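Local coordinates for protein dual oxidase maturation factor 1 (Homo sapiens, PDB 7D3F) that may be required for the maturation of the oxidase DUOX1 and for its transport from the endoplasmic reticulum to the plasma membrane, at residues 68-73 with 248-253; 99-104 with 155-160. All blocks are in the same frame, centred on the assembly; numbering follows the deposited sequence.

Contact 1: 68-73 with 248-253; sequences LAVNFS and GPAFWI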
# COMPACT_ATOMS: atom_id res chain seq x y z
N LEU B 68 -10.92 6.90 -17.48
CA LEU B 68 -10.74 7.09 -16.05
C LEU B 68 -11.94 7.82 -15.46
O LEU B 68 -12.53 7.37 -14.48
CB LEU B 68 -9.44 7.85 -15.77
CG LEU B 68 -8.16 7.03 -15.90
CD1 LEU B 68 -6.94 7.87 -15.54
CD2 LEU B 68 -8.23 5.78 -15.03
N ALA B 69 -12.35 8.91 -16.11
CA ALA B 69 -13.50 9.66 -15.61
C ALA B 69 -14.73 8.77 -15.57
O ALA B 69 -15.42 8.70 -14.55
CB ALA B 69 -13.74 10.90 -16.47
N VAL B 70 -14.96 8.03 -16.65
CA VAL B 70 -16.14 7.18 -16.71
C VAL B 70 -16.05 6.07 -15.67
O VAL B 70 -17.08 5.60 -15.17
CB VAL B 70 -16.32 6.64 -18.15
CG1 VAL B 70 -16.62 5.16 -18.15
CG2 VAL B 70 -17.41 7.42 -18.87
N ASN B 71 -14.84 5.67 -15.30
CA ASN B 71 -14.70 4.65 -14.27
C ASN B 71 -14.97 5.21 -12.88
O ASN B 71 -15.40 4.47 -11.99
CB ASN B 71 -13.31 4.02 -14.33
CG ASN B 71 -13.12 2.92 -13.29
OD1 ASN B 71 -13.59 1.80 -13.47
ND2 ASN B 71 -12.42 3.25 -12.21
N PHE B 72 -14.74 6.51 -12.68
CA PHE B 72 -14.88 7.10 -11.36
C PHE B 72 -16.10 8.01 -11.21
O PHE B 72 -16.41 8.43 -10.09
CB PHE B 72 -13.62 7.89 -10.99
CG PHE B 72 -12.42 7.03 -10.73
CD1 PHE B 72 -12.34 6.26 -9.58
CD2 PHE B 72 -11.37 6.99 -11.62
CE1 PHE B 72 -11.24 5.47 -9.33
CE2 PHE B 72 -10.26 6.20 -11.39
CZ PHE B 72 -10.19 5.44 -10.24
N SER B 73 -16.80 8.32 -12.30
CA SER B 73 -17.96 9.18 -12.23
C SER B 73 -19.20 8.38 -11.83
O SER B 73 -19.41 7.26 -12.29
CB SER B 73 -18.21 9.87 -13.57
OG SER B 73 -18.60 8.93 -14.56
N GLY B 248 -27.11 7.75 -17.71
CA GLY B 248 -26.63 9.10 -17.56
C GLY B 248 -25.52 9.46 -18.52
O GLY B 248 -25.20 8.71 -19.46
N PRO B 249 -24.90 10.62 -18.31
CA PRO B 249 -23.82 11.06 -19.21
C PRO B 249 -22.64 10.11 -19.25
O PRO B 249 -21.98 10.02 -20.29
CB PRO B 249 -23.43 12.44 -18.66
CG PRO B 249 -23.90 12.43 -17.24
CD PRO B 249 -25.14 11.59 -17.23
N ALA B 250 -22.34 9.41 -18.15
CA ALA B 250 -21.22 8.47 -18.17
C ALA B 250 -21.47 7.34 -19.16
O ALA B 250 -20.55 6.92 -19.87
CB ALA B 250 -20.98 7.92 -16.76
N PHE B 251 -22.71 6.84 -19.22
CA PHE B 251 -23.03 5.76 -20.14
C PHE B 251 -22.80 6.19 -21.59
O PHE B 251 -22.18 5.46 -22.37
CB PHE B 251 -24.48 5.33 -19.93
CG PHE B 251 -24.87 4.08 -20.68
CD1 PHE B 251 -24.77 2.84 -20.08
CD2 PHE B 251 -25.34 4.16 -21.98
CE1 PHE B 251 -25.13 1.70 -20.77
CE2 PHE B 251 -25.70 3.02 -22.67
CZ PHE B 251 -25.59 1.79 -22.06
N TRP B 252 -23.28 7.38 -21.95
CA TRP B 252 -23.14 7.84 -23.33
C TRP B 252 -21.70 8.23 -23.66
O TRP B 252 -21.26 8.05 -24.80
CB TRP B 252 -24.10 9.00 -23.60
CG TRP B 252 -25.53 8.65 -23.29
CD1 TRP B 252 -26.31 9.20 -22.32
CD2 TRP B 252 -26.33 7.67 -23.95
NE1 TRP B 252 -27.56 8.62 -22.33
CE2 TRP B 252 -27.60 7.68 -23.33
CE3 TRP B 252 -26.11 6.78 -25.01
CZ2 TRP B 252 -28.63 6.84 -23.73
CZ3 TRP B 252 -27.14 5.95 -25.40
CH2 TRP B 252 -28.39 5.98 -24.76
N ILE B 253 -20.97 8.76 -22.68
CA ILE B 253 -19.55 9.03 -22.89
C ILE B 253 -18.79 7.74 -23.14
O ILE B 253 -17.94 7.66 -24.03
CB ILE B 253 -18.97 9.81 -21.69
CG1 ILE B 253 -19.47 11.26 -21.70
CG2 ILE B 253 -17.45 9.78 -21.71
CD1 ILE B 253 -19.00 12.08 -20.52

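Contact 2: 99-104 with 155-160; sequences IGLQVG and LYLAEK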
# COMPACT_ATOMS: atom_id res chain seq x y z
N ILE B 99 -34.58 16.38 -5.85
CA ILE B 99 -33.97 15.17 -5.34
C ILE B 99 -33.47 14.37 -6.53
O ILE B 99 -34.23 14.07 -7.46
CB ILE B 99 -34.96 14.35 -4.49
CG1 ILE B 99 -35.68 15.27 -3.51
CG2 ILE B 99 -34.23 13.24 -3.74
CD1 ILE B 99 -36.71 14.57 -2.65
N GLY B 100 -32.18 14.03 -6.51
CA GLY B 100 -31.56 13.35 -7.62
C GLY B 100 -30.77 12.14 -7.16
O GLY B 100 -30.16 12.13 -6.09
N LEU B 101 -30.79 11.11 -8.00
CA LEU B 101 -30.07 9.87 -7.79
C LEU B 101 -29.02 9.74 -8.88
O LEU B 101 -29.32 9.93 -10.06
CB LEU B 101 -31.02 8.68 -7.81
CG LEU B 101 -30.59 7.39 -7.11
CD1 LEU B 101 -30.51 7.60 -5.61
CD2 LEU B 101 -31.58 6.28 -7.45
N GLN B 102 -27.79 9.42 -8.48
CA GLN B 102 -26.66 9.27 -9.41
C GLN B 102 -25.95 7.97 -9.05
O GLN B 102 -25.05 7.95 -8.21
CB GLN B 102 -25.72 10.47 -9.32
CG GLN B 102 -26.25 11.74 -9.97
CD GLN B 102 -25.27 12.89 -9.87
OE1 GLN B 102 -24.73 13.17 -8.80
NE2 GLN B 102 -25.02 13.56 -10.99
N VAL B 103 -26.38 6.88 -9.68
CA VAL B 103 -25.81 5.56 -9.40
C VAL B 103 -24.60 5.36 -10.30
O VAL B 103 -24.71 5.39 -11.53
CB VAL B 103 -26.86 4.46 -9.63
CG1 VAL B 103 -26.31 3.12 -9.17
CG2 VAL B 103 -28.15 4.79 -8.91
N GLY B 104 -23.44 5.15 -9.67
CA GLY B 104 -22.21 4.86 -10.37
C GLY B 104 -21.78 3.42 -10.21
O GLY B 104 -22.54 2.55 -9.79
N LEU B 155 -32.01 9.77 3.39
CA LEU B 155 -32.10 8.50 4.10
C LEU B 155 -33.00 7.52 3.36
O LEU B 155 -32.72 6.32 3.30
CB LEU B 155 -32.61 8.73 5.52
CG LEU B 155 -31.67 9.48 6.47
CD1 LEU B 155 -32.30 9.60 7.85
CD2 LEU B 155 -30.32 8.79 6.54
N TYR B 156 -34.10 8.02 2.79
CA TYR B 156 -35.02 7.16 2.05
C TYR B 156 -34.34 6.55 0.82
O TYR B 156 -34.39 5.34 0.60
CB TYR B 156 -36.26 7.96 1.65
CG TYR B 156 -37.12 7.34 0.58
CD1 TYR B 156 -37.04 7.77 -0.74
CD2 TYR B 156 -38.03 6.34 0.89
CE1 TYR B 156 -37.83 7.21 -1.72
CE2 TYR B 156 -38.82 5.77 -0.09
CZ TYR B 156 -38.72 6.22 -1.39
OH TYR B 156 -39.51 5.66 -2.37
N LEU B 157 -33.67 7.39 0.03
CA LEU B 157 -33.00 6.88 -1.16
C LEU B 157 -31.82 5.98 -0.80
O LEU B 157 -31.50 5.06 -1.56
CB LEU B 157 -32.54 8.04 -2.05
CG LEU B 157 -33.65 8.68 -2.89
CD1 LEU B 157 -33.08 9.75 -3.81
CD2 LEU B 157 -34.39 7.63 -3.70
N ALA B 158 -31.16 6.23 0.33
CA ALA B 158 -30.08 5.35 0.76
C ALA B 158 -30.60 4.00 1.22
O ALA B 158 -30.02 2.95 0.91
CB ALA B 158 -29.26 6.02 1.86
N GLU B 159 -31.71 4.00 1.97
CA GLU B 159 -32.32 2.75 2.41
C GLU B 159 -32.88 1.96 1.24
O GLU B 159 -32.98 0.73 1.31
CB GLU B 159 -33.41 3.04 3.44
CG GLU B 159 -33.81 1.86 4.31
CD GLU B 159 -35.04 1.14 3.81
OE1 GLU B 159 -34.91 -0.02 3.36
OE2 GLU B 159 -36.14 1.73 3.86
N LYS B 160 -33.25 2.65 0.16
CA LYS B 160 -33.69 1.94 -1.05
C LYS B 160 -32.59 1.05 -1.62
O LYS B 160 -32.89 0.04 -2.26
CB LYS B 160 -34.16 2.95 -2.10
CG LYS B 160 -35.58 3.44 -1.89
CD LYS B 160 -36.58 2.33 -2.19
CE LYS B 160 -38.01 2.84 -2.09
NZ LYS B 160 -38.99 1.85 -2.60

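Contact 1: 68-73 with 248-253
Val70 and Ala250 meet where two predicted transmembrane helices come together at the extracellular end of the membrane bundle. Helix 50-72 is in its last turn here. Helix 249-274 is in its first, with Gly248 at the N-cap position. The two helices run roughly antiparallel. The CA atoms of Val70 and Ala250 are 5.4 Å apart, and both side chains are directed at the partner helix. One methyl of Val70, CG2, does most of the touching. It lies against the backbone oxygen of Ala250, with CG2 3.3 Å from O, and at longer range against the Ala250 methyl. The same CG2 is 3.7 Å from CG2 of Ile253, one turn further along. Ile253 has CG2 anti to its backbone N (chi1 -73° for CG1), which turns this branch to the valine. Val70 and Ile253 lie alongside each other, pointing opposite ways. Ser73 adds a second point of contact just after the end of its helix. Its OG is 3.4 Å from Ala250 CB, so the hydroxyl oxygen rests on the alanine methyl. A chi1 of 67° also brings OG back to the preceding turn, where it gives a weak hydrogen bond to Ala69 O at 3.2 Å. That carbonyl also accepts from the backbone N of Phe72 and Ser73. No hydrogen bond joins the two segments; the link is van der Waals contact. The chain after Ser73 ties the same ends together: Trp76 NE1 bonds to Val70 O, and Glu75 and Trp76 make backbone bonds to Ala250 and Gly248. Helix 169-199 covers Val70 through Leu184, helix 203-229 packs on Phe251 through Leu221, and strand 241-247 leads straight into helix 249-274.

Contact 2: 99-104 with 155-160
Leu157 carries this contact, setting its side chain against Leu101 and Ile99 where helix 152-160 packs on the face of the antiparallel sheet of the predicted extracellular region. Strand 94-103 is an inner strand of that sheet. The axes of strand 99-103 and helix 155-160 come within 10.3 Å and lie at 30° to each other, so the helix runs roughly with the strand. Ile99 and Leu101 are two residues apart and both face the helix; Gly100 lies between them. Leu157 has CG anti to its carbonyl carbon (chi1 -78°), which brings CG and its methyls to the strand. Ile110 of strand 107-114 also packs on Leu157, while Leu238 packs on Ile99 and Leu236 on Leu101, although two strands separate 94-103 from 236-238 in the sheet order, consistent with a strongly curved sheet.

Other residues of the helix meet a different protein of the assembly. There, Lys160 forms a salt bridge to an acidic side chain of that other chain, and Tyr156 OH a hydrogen bond to one.

All the residues that touch across the contact are buried, and no hydrogen bond crosses it. Leu101 has CG anti to its backbone N (chi1 -158°) and offers CD1, which also lies 4.1 Å from Leu157 CB. The leucine methyl Leu157 CD1 fits between two strand methyls: it is 3.7 Å from Ile99 CG2 and 3.8 Å from Leu101 CD1.

From the N terminus, the chain first enters the first segment of contact 1 at the end of helix 50-72. It then builds the predicted extracellular part: strand 94-103 holds the first segment of contact 2, and helix 152-160 holds the second, closing a loop of 50 residues. The chain continues through helices 169-199 and 203-229 and strand 241-247 before 248-253 closes contact 1 across 174 residues. Contact 2 is thus nested inside contact 1. Contact 1 joins two membrane helices, and contact 2 joins a sheet strand to a helix. Their centres are 18 Å apart, and the two do not touch.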